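Local coordinates for protein FdhC (PDB 5KTD) that probably transfers a 3-hydroxybutanoyl group from coenzyme A to the amino group of a thymidine diphosphate-linked sugar, at residues F66-S71 with G78-Y83; P89-W94 with Q127-V132. All coordinates share one frame; numbering follows the deposited sequence.

Contact 1 (F66-S71 with G78-Y83). With QUH ([[(2~{R},3~{S},5~{R})-5-[5-methyl-2,4-bis(oxidanylidene)pyrimidin-1-yl]-3-oxidanyl-oxolan-2-yl]methoxy-oxidanyl-phosphoryl] [(2~{R},3~{R},4~{S},5~{S},6~{R})-6-methyl-3,5-bis(oxidanyl)-4-[[(3~{R})-3-oxidanylbutanoyl]amino]oxan-2-yl] hydrogen phosphate), chain C.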
loop_
_atom_site.group_PDB
_atom_site.type_symbol
_atom_site.label_atom_id
_atom_site.label_comp_id
_atom_site.label_asym_id
_atom_site.label_seq_id
_atom_site.Cartn_x
_atom_site.Cartn_y
_atom_site.Cartn_z
ATOM N N PHE A 66 5.131 0.807 5.704
ATOM C CA PHE A 66 6.264 1.054 4.781
ATOM C C PHE A 66 6.268 2.499 4.286
ATOM O O PHE A 66 5.212 3.041 3.982
ATOM C CB PHE A 66 6.155 0.186 3.539
ATOM C CG PHE A 66 6.230 -1.302 3.815
ATOM C CD1 PHE A 66 5.109 -2.017 4.183
ATOM C CD2 PHE A 66 7.411 -1.968 3.686
ATOM C CE1 PHE A 66 5.189 -3.395 4.472
ATOM C CE2 PHE A 66 7.510 -3.338 3.953
ATOM C CZ PHE A 66 6.398 -4.059 4.335
ATOM N N ILE A 67 7.475 3.047 4.166
ATOM C CA ILE A 67 7.727 4.233 3.363
ATOM C C ILE A 67 7.930 3.733 1.920
ATOM O O ILE A 67 8.598 2.731 1.726
ATOM C CB ILE A 67 9.010 4.993 3.761
ATOM C CG1 ILE A 67 8.934 5.464 5.220
ATOM C CG2 ILE A 67 9.239 6.193 2.830
ATOM C CD1 ILE A 67 7.680 6.233 5.588
ATOM N N ILE A 68 7.314 4.443 0.980
ATOM C CA ILE A 68 7.491 4.226 -0.454
ATOM C C ILE A 68 8.569 5.194 -0.937
ATOM O O ILE A 68 8.509 6.364 -0.656
ATOM C CB ILE A 68 6.217 4.464 -1.262
ATOM C CG1 ILE A 68 5.033 3.622 -0.728
ATOM C CG2 ILE A 68 6.514 4.147 -2.729
ATOM C CD1 ILE A 68 3.685 4.022 -1.290
ATOM N N PHE A 69 9.510 4.679 -1.708
ATOM C CA PHE A 69 10.645 5.454 -2.221
ATOM C C PHE A 69 10.662 5.388 -3.737
ATOM O O PHE A 69 10.277 4.416 -4.306
ATOM C CB PHE A 69 11.993 4.908 -1.720
ATOM C CG PHE A 69 12.358 5.351 -0.302
ATOM C CD1 PHE A 69 13.099 6.511 -0.101
ATOM C CD2 PHE A 69 11.936 4.616 0.831
ATOM C CE1 PHE A 69 13.412 6.926 1.187
ATOM C CE2 PHE A 69 12.279 5.026 2.135
ATOM C CZ PHE A 69 13.008 6.187 2.294
ATOM N N ARG A 70 11.168 6.461 -4.316
ATOM C CA ARG A 70 11.468 6.591 -5.702
ATOM C C ARG A 70 12.918 6.100 -5.901
ATOM O O ARG A 70 13.855 6.604 -5.249
ATOM C CB ARG A 70 11.328 8.049 -5.958
ATOM C CG ARG A 70 11.471 8.457 -7.334
ATOM C CD ARG A 70 11.287 9.950 -7.391
ATOM N NE ARG A 70 11.614 10.139 -8.789
ATOM C CZ ARG A 70 10.846 10.662 -9.725
ATOM N NH1 ARG A 70 9.670 11.212 -9.453
ATOM N NH2 ARG A 70 11.325 10.673 -10.961
ATOM N N SER A 71 13.065 5.088 -6.753
ATOM C CA SER A 71 14.344 4.417 -7.028
ATOM C C SER A 71 15.444 5.289 -7.628
ATOM O O SER A 71 16.592 5.104 -7.323
ATOM C CB SER A 71 14.166 3.223 -7.982
ATOM O OG SER A 71 13.390 2.174 -7.408
ATOM N N GLY A 78 5.834 8.397 -0.429
ATOM C CA GLY A 78 4.579 8.031 0.205
ATOM C C GLY A 78 4.643 6.943 1.269
ATOM O O GLY A 78 5.723 6.565 1.744
ATOM N N THR A 79 3.458 6.427 1.597
ATOM C CA THR A 79 3.290 5.427 2.612
ATOM C C THR A 79 2.327 4.378 2.186
ATOM O O THR A 79 1.481 4.577 1.285
ATOM C CB THR A 79 2.720 6.005 3.889
ATOM O OG1 THR A 79 1.437 6.558 3.629
ATOM C CG2 THR A 79 3.633 7.048 4.399
ATOM N N VAL A 80 2.459 3.227 2.813
ATOM C CA VAL A 80 1.442 2.192 2.644
ATOM C C VAL A 80 1.554 1.265 3.829
ATOM O O VAL A 80 2.639 1.134 4.421
ATOM C CB VAL A 80 1.532 1.470 1.256
ATOM C CG1 VAL A 80 2.751 0.564 1.246
ATOM C CG2 VAL A 80 0.236 0.707 0.961
ATOM N N ARG A 81 0.443 0.648 4.167
ATOM C CA ARG A 81 0.346 -0.164 5.407
ATOM C C ARG A 81 -0.514 -1.414 5.256
ATOM O O ARG A 81 -1.598 -1.329 4.666
ATOM C CB ARG A 81 -0.220 0.708 6.529
ATOM C CG ARG A 81 -0.119 0.132 7.927
ATOM C CD ARG A 81 -0.317 1.213 8.997
ATOM N NE ARG A 81 -1.657 1.780 8.856
ATOM C CZ ARG A 81 -2.708 1.671 9.690
ATOM N NH1 ARG A 81 -2.636 1.062 10.860
ATOM N NH2 ARG A 81 -3.859 2.260 9.350
ATOM N N LEU A 82 -0.023 -2.543 5.816
ATOM C CA LEU A 82 -0.756 -3.765 5.982
ATOM C C LEU A 82 -1.083 -3.930 7.432
ATOM O O LEU A 82 -0.172 -3.909 8.251
ATOM C CB LEU A 82 0.034 -5.020 5.547
ATOM C CG LEU A 82 0.226 -5.192 4.041
ATOM C CD1 LEU A 82 1.163 -4.120 3.517
ATOM C CD2 LEU A 82 0.754 -6.584 3.813
ATOM N N TYR A 83 -2.351 -4.217 7.747
ATOM C CA TYR A 83 -2.820 -4.200 9.142
ATOM C C TYR A 83 -4.145 -4.968 9.312
ATOM O O TYR A 83 -4.801 -5.356 8.349
ATOM C CB TYR A 83 -2.922 -2.731 9.634
ATOM C CG TYR A 83 -4.023 -1.898 8.959
ATOM C CD1 TYR A 83 -3.951 -1.543 7.604
ATOM C CD2 TYR A 83 -5.190 -1.446 9.708
ATOM C CE1 TYR A 83 -4.977 -0.791 7.013
ATOM C CE2 TYR A 83 -6.206 -0.716 9.104
ATOM C CZ TYR A 83 -6.109 -0.401 7.739
ATOM O OH TYR A 83 -7.088 0.379 7.118
HETATM O O1 QUH C . -5.896 3.590 2.042
HETATM C C1 QUH C . -6.909 2.879 2.118
HETATM C C2 QUH C . -7.173 1.682 1.264
HETATM C C3 QUH C . -6.347 1.691 0.007
HETATM O O2 QUH C . -7.030 2.391 -1.043
HETATM C C4 QUH C . -6.098 0.312 -0.546
HETATM N N1 QUH C . -7.910 3.114 3.046
HETATM C C5 QUH C . -7.751 4.072 4.142
HETATM C C6 QUH C . -9.048 4.853 4.360
HETATM O O3 QUH C . -9.390 5.515 3.121
HETATM C C7 QUH C . -8.794 5.861 5.475
HETATM C C8 QUH C . -9.995 6.753 5.770
HETATM O O4 QUH C . -8.419 5.170 6.686
HETATM C C9 QUH C . -7.497 3.351 5.438
HETATM O O5 QUH C . -6.399 2.465 5.368
HETATM C C10 QUH C . -7.289 4.307 6.564
HETATM O O6 QUH C . -6.089 5.023 6.326
HETATM P P1 QUH C . -5.428 5.815 7.483
HETATM O O7 QUH C . -6.068 7.187 7.751
HETATM O O8 QUH C . -3.918 5.857 7.092
HETATM O O9 QUH C . -5.247 4.978 8.844
HETATM P P2 QUH C . -6.322 4.656 9.997
HETATM O O10 QUH C . -6.449 3.235 10.259
HETATM O O11 QUH C . -7.672 5.299 9.705
HETATM O O12 QUH C . -5.630 5.276 11.268
HETATM C C11 QUH C . -5.940 4.938 12.606
HETATM C C12 QUH C . -5.609 6.181 13.415
HETATM C C13 QUH C . -6.211 7.458 12.805
HETATM O O13 QUH C . -6.578 8.359 13.875
HETATM C C14 QUH C . -5.066 8.149 12.076
HETATM C C15 QUH C . -3.886 7.733 12.928
HETATM O O14 QUH C . -4.196 6.413 13.478
HETATM N N2 QUH C . -2.604 7.599 12.254
HETATM C C16 QUH C . -2.443 6.642 11.291
HETATM C C17 QUH C . -1.190 6.449 10.675
HETATM C C18 QUH C . -0.945 5.395 9.617
HETATM C C19 QUH C . -0.141 7.335 11.089
HETATM O O15 QUH C . 1.035 7.236 10.579
HETATM N N3 QUH C . -0.327 8.262 12.029
HETATM C C20 QUH C . -1.520 8.387 12.606
HETATM O O16 QUH C . -1.603 9.321 13.530
#

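Contact 2 (P89-W94 with Q127-V132). With QUH ([[(2~{R},3~{S},5~{R})-5-[5-methyl-2,4-bis(oxidanylidene)pyrimidin-1-yl]-3-oxidanyl-oxolan-2-yl]methoxy-oxidanyl-phosphoryl] [(2~{R},3~{R},4~{S},5~{S},6~{R})-6-methyl-3,5-bis(oxidanyl)-4-[[(3~{R})-3-oxidanylbutanoyl]amino]oxan-2-yl] hydrogen phosphate), chain C.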
loop_
_atom_site.group_PDB
_atom_site.type_symbol
_atom_site.label_atom_id
_atom_site.label_comp_id
_atom_site.label_asym_id
_atom_site.label_seq_id
_atom_site.Cartn_x
_atom_site.Cartn_y
_atom_site.Cartn_z
ATOM N N PRO A 89 -11.348 -17.009 6.311
ATOM C CA PRO A 89 -9.984 -17.287 5.815
ATOM C C PRO A 89 -8.930 -16.238 6.316
ATOM O O PRO A 89 -9.283 -15.227 6.947
ATOM C CB PRO A 89 -10.177 -17.273 4.282
ATOM C CG PRO A 89 -11.399 -16.393 4.033
ATOM C CD PRO A 89 -12.085 -16.133 5.370
ATOM N N LYS A 90 -7.651 -16.521 6.069
ATOM C CA LYS A 90 -6.592 -15.613 6.468
ATOM C C LYS A 90 -6.727 -14.282 5.688
ATOM O O LYS A 90 -6.583 -14.266 4.459
ATOM C CB LYS A 90 -5.217 -16.230 6.216
ATOM C CG LYS A 90 -4.765 -17.260 7.231
ATOM C CD LYS A 90 -3.236 -17.329 7.320
ATOM C CE LYS A 90 -2.676 -16.267 8.244
ATOM N NZ LYS A 90 -1.447 -15.643 7.692
ATOM N N SER A 91 -6.989 -13.184 6.404
ATOM C CA SER A 91 -7.217 -11.886 5.753
ATOM C C SER A 91 -6.409 -10.793 6.330
ATOM O O SER A 91 -6.109 -10.763 7.554
ATOM C CB SER A 91 -8.685 -11.517 5.763
ATOM O OG SER A 91 -9.112 -11.299 7.064
ATOM N N PHE A 92 -5.983 -9.882 5.456
ATOM C CA PHE A 92 -5.262 -8.721 5.897
ATOM C C PHE A 92 -5.930 -7.485 5.322
ATOM O O PHE A 92 -6.447 -7.536 4.232
ATOM C CB PHE A 92 -3.768 -8.796 5.514
ATOM C CG PHE A 92 -3.465 -8.546 4.039
ATOM C CD1 PHE A 92 -3.530 -9.567 3.123
ATOM C CD2 PHE A 92 -3.052 -7.287 3.597
ATOM C CE1 PHE A 92 -3.284 -9.360 1.785
ATOM C CE2 PHE A 92 -2.779 -7.072 2.259
ATOM C CZ PHE A 92 -2.861 -8.136 1.351
ATOM N N CYS A 93 -5.926 -6.405 6.075
ATOM C CA CYS A 93 -6.267 -5.118 5.504
ATOM C C CYS A 93 -5.007 -4.405 4.961
ATOM O O CYS A 93 -3.890 -4.621 5.434
ATOM C CB CYS A 93 -7.028 -4.221 6.525
ATOM S SG CYS A 93 -8.556 -5.037 7.093
ATOM N N TRP A 94 -5.224 -3.507 3.999
ATOM C CA TRP A 94 -4.227 -2.539 3.650
ATOM C C TRP A 94 -4.818 -1.156 3.364
ATOM O O TRP A 94 -6.022 -1.009 3.186
ATOM C CB TRP A 94 -3.355 -3.020 2.507
ATOM C CG TRP A 94 -3.895 -2.978 1.099
ATOM C CD1 TRP A 94 -4.736 -3.865 0.500
ATOM C CD2 TRP A 94 -3.485 -2.064 0.076
ATOM N NE1 TRP A 94 -4.889 -3.542 -0.850
ATOM C CE2 TRP A 94 -4.115 -2.455 -1.129
ATOM C CE3 TRP A 94 -2.626 -0.955 0.063
ATOM C CZ2 TRP A 94 -3.945 -1.749 -2.344
ATOM C CZ3 TRP A 94 -2.471 -0.222 -1.166
ATOM C CH2 TRP A 94 -3.110 -0.659 -2.345
ATOM N N GLN A 127 -6.699 -13.590 1.656
ATOM C CA GLN A 127 -7.631 -12.553 1.272
ATOM C C GLN A 127 -7.212 -11.164 1.791
ATOM O O GLN A 127 -6.589 -11.066 2.824
ATOM C CB GLN A 127 -9.007 -12.971 1.820
ATOM C CG GLN A 127 -10.121 -12.358 1.048
ATOM C CD GLN A 127 -11.483 -12.786 1.578
ATOM O OE1 GLN A 127 -11.867 -12.480 2.730
ATOM N NE2 GLN A 127 -12.221 -13.516 0.737
ATOM N N SER A 128 -7.530 -10.096 1.050
ATOM C CA SER A 128 -7.171 -8.756 1.431
ATOM C C SER A 128 -8.450 -7.967 1.559
ATOM O O SER A 128 -9.317 -8.191 0.792
ATOM C CB SER A 128 -6.299 -8.086 0.395
ATOM O OG SER A 128 -5.868 -6.849 0.935
ATOM N N HIS A 129 -8.590 -7.140 2.593
ATOM C CA HIS A 129 -9.781 -6.290 2.731
ATOM C C HIS A 129 -9.351 -4.834 2.784
ATOM O O HIS A 129 -8.340 -4.520 3.333
ATOM C CB HIS A 129 -10.585 -6.582 4.012
ATOM C CG HIS A 129 -11.096 -8.001 4.133
ATOM N ND1 HIS A 129 -11.540 -8.504 5.341
ATOM C CD2 HIS A 129 -11.213 -9.024 3.241
ATOM C CE1 HIS A 129 -11.945 -9.757 5.174
ATOM N NE2 HIS A 129 -11.771 -10.091 3.912
ATOM N N PHE A 130 -10.139 -3.945 2.180
ATOM C CA PHE A 130 -9.892 -2.536 2.302
ATOM C C PHE A 130 -11.149 -1.761 1.916
ATOM O O PHE A 130 -12.079 -2.309 1.341
ATOM C CB PHE A 130 -8.693 -2.086 1.421
ATOM C CG PHE A 130 -8.857 -2.387 -0.018
ATOM C CD1 PHE A 130 -8.420 -3.585 -0.549
ATOM C CD2 PHE A 130 -9.492 -1.468 -0.853
ATOM C CE1 PHE A 130 -8.553 -3.841 -1.906
ATOM C CE2 PHE A 130 -9.631 -1.734 -2.219
ATOM C CZ PHE A 130 -9.168 -2.903 -2.726
ATOM N N GLU A 131 -11.130 -0.480 2.197
ATOM C CA GLU A 131 -12.230 0.383 1.886
ATOM C C GLU A 131 -11.715 1.696 1.355
ATOM O O GLU A 131 -10.565 2.028 1.559
ATOM C CB GLU A 131 -13.099 0.619 3.129
ATOM C CG GLU A 131 -12.499 1.395 4.275
ATOM C CD GLU A 131 -11.934 0.542 5.367
ATOM O OE1 GLU A 131 -10.978 0.943 6.029
ATOM O OE2 GLU A 131 -12.451 -0.533 5.602
ATOM N N VAL A 132 -12.600 2.430 0.693
ATOM C CA VAL A 132 -12.270 3.669 0.027
ATOM C C VAL A 132 -13.467 4.564 0.232
ATOM O O VAL A 132 -14.596 4.116 0.036
ATOM C CB VAL A 132 -12.125 3.430 -1.474
ATOM C CG1 VAL A 132 -11.863 4.729 -2.240
ATOM C CG2 VAL A 132 -11.050 2.343 -1.758
HETATM O O1 QUH C . -5.896 3.590 2.042
HETATM C C1 QUH C . -6.909 2.879 2.118
HETATM C C2 QUH C . -7.173 1.682 1.264
HETATM C C3 QUH C . -6.347 1.691 0.007
HETATM O O2 QUH C . -7.030 2.391 -1.043
HETATM C C4 QUH C . -6.098 0.312 -0.546
HETATM N N1 QUH C . -7.910 3.114 3.046
HETATM C C5 QUH C . -7.751 4.072 4.142
HETATM C C6 QUH C . -9.048 4.853 4.360
HETATM O O3 QUH C . -9.390 5.515 3.121
HETATM C C7 QUH C . -8.794 5.861 5.475
HETATM C C8 QUH C . -9.995 6.753 5.770
HETATM O O4 QUH C . -8.419 5.170 6.686
HETATM C C9 QUH C . -7.497 3.351 5.438
HETATM O O5 QUH C . -6.399 2.465 5.368
HETATM C C10 QUH C . -7.289 4.307 6.564
HETATM O O6 QUH C . -6.089 5.023 6.326
HETATM P P1 QUH C . -5.428 5.815 7.483
HETATM O O7 QUH C . -6.068 7.187 7.751
HETATM O O8 QUH C . -3.918 5.857 7.092
HETATM O O9 QUH C . -5.247 4.978 8.844
HETATM P P2 QUH C . -6.322 4.656 9.997
HETATM O O10 QUH C . -6.449 3.235 10.259
HETATM O O11 QUH C . -7.672 5.299 9.705
HETATM O O12 QUH C . -5.630 5.276 11.268
HETATM C C11 QUH C . -5.940 4.938 12.606
HETATM C C12 QUH C . -5.609 6.181 13.415
HETATM C C13 QUH C . -6.211 7.458 12.805
HETATM O O13 QUH C . -6.578 8.359 13.875
HETATM C C14 QUH C . -5.066 8.149 12.076
HETATM C C15 QUH C . -3.886 7.733 12.928
HETATM O O14 QUH C . -4.196 6.413 13.478
HETATM N N2 QUH C . -2.604 7.599 12.254
HETATM C C16 QUH C . -2.443 6.642 11.291
HETATM C C17 QUH C . -1.190 6.449 10.675
HETATM C C18 QUH C . -0.945 5.395 9.617
HETATM C C19 QUH C . -0.141 7.335 11.089
HETATM O O15 QUH C . 1.035 7.236 10.579
HETATM N N3 QUH C . -0.327 8.262 12.029
HETATM C C20 QUH C . -1.520 8.387 12.606
HETATM O O16 QUH C . -1.603 9.321 13.530
HETATM O O HOH W 1 -8.844 0.301 4.102
#

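Contact 1 (F66-S71 with G78-Y83)
Phe66 and Val80 meet as an antiparallel hydrogen-bonded pair, and their side chains show how one face of a sheet is filled from both strands. The bond from Phe66 N to Val80 O is 2.8 Å long, and Val80 N returns one to Phe66 O. The phenyl ring of Phe66 leans along the partner strand until CE1 lies 4.2 Å from Leu82 CD1. On the same face Ile68 points CG1 beside its own backbone N and extends it further (chi2 168°), which brings CD1 over the opposing backbone, 3.4 Å from Thr79 O and close to Val80 CB. The strands 64-70 and 75-86 form a beta hairpin in the central sheet of the GNAT fold, and Ile68, Val80 and Leu82 pack against helix 107-122. At Gly78 the pairing is uneven: Ile68 N binds Gly78 O at 2.8 Å, but the return bond is weak. On the other face Arg81, bent at chi3 (62°), donates from NH2 to the ligand's diphosphate oxygen O10 at 2.9 Å, and this NH2 lies 3.7 Å above the centre of the Tyr83 ring. Glu63 and Ser96 hold the other guanidinium nitrogens, while Tyr83 OH reaches the sugar hydroxyl O5 at 2.8 Å.

Contact 2 (P89-W94 with Q127-V132)
Pro89 sets CG obliquely across the end of Gln127, 4.2 Å from its OE1, and the chain enters the parallel pairing of a beta-alpha-beta unit through helix 107-122. Lys90 O accepts from Gln127 N. Ser91 places CB over one face of the His129 ring, 4.0 Å from its centroid; a bond of 2.7 Å from His129 NE2 to Gln127 OE1 helps fix the rotation of that ring. Phe92 faces the other way: Phe92 N donates to Gln127 O, and Phe92 O accepts from His129 N at 2.7 Å. Its ring receives Ser128, whose OG, anti to the backbone N (chi1 -173°), stands 3.2 Å above the ring plane. The same OG meets the edge of Trp94, 3.2 Å from CD1. Cys93 brings its CA-H to His129 O, which Trp94 N also uses, weakly. Beyond, a water bridges Trp94 O and Glu131 N, consistent with the GNAT splay between these central strands, where acyl group and coenzyme A lie. Trp94 and Phe130 lie side by side, ring planes at 62°, with Tyr116 binding the indole NE1. Over the indole centre, 3.3 Å above its plane, sits the ligand's acyl methyl C4, also against Phe130, while ligand N1 donates to Glu131 O at 3.2 Å. This chemistry implies a division of labour, probably suited to acyl transfer: two aromatic rings receive the acyl methyl, and a strand carbonyl orients the amide.

The two contacts come in series along the chain, contact 1 closing before contact 2 opens, with centres about 17 Å apart in one mixed sheet. Contact 1 is the antiparallel hairpin of 64-70 and 75-86; contact 2 is the parallel pair of a beta-alpha-beta unit, 91-99 and 127-133, connected through helix 107-122, which also packs on the hairpin. Strands 75-86 and 91-99 are neighbours, so the contacts touch directly: Tyr83 O lies 2.7 Å from Cys93 N, a probable hydrogen bond, and Val80 CG2 packs on Trp94 CE3. Both reach the bound nucleotide-sugar, one at its thymine methyl, diphosphate and sugar, the other at its acylated amide, so the sheet spans much of the ligand.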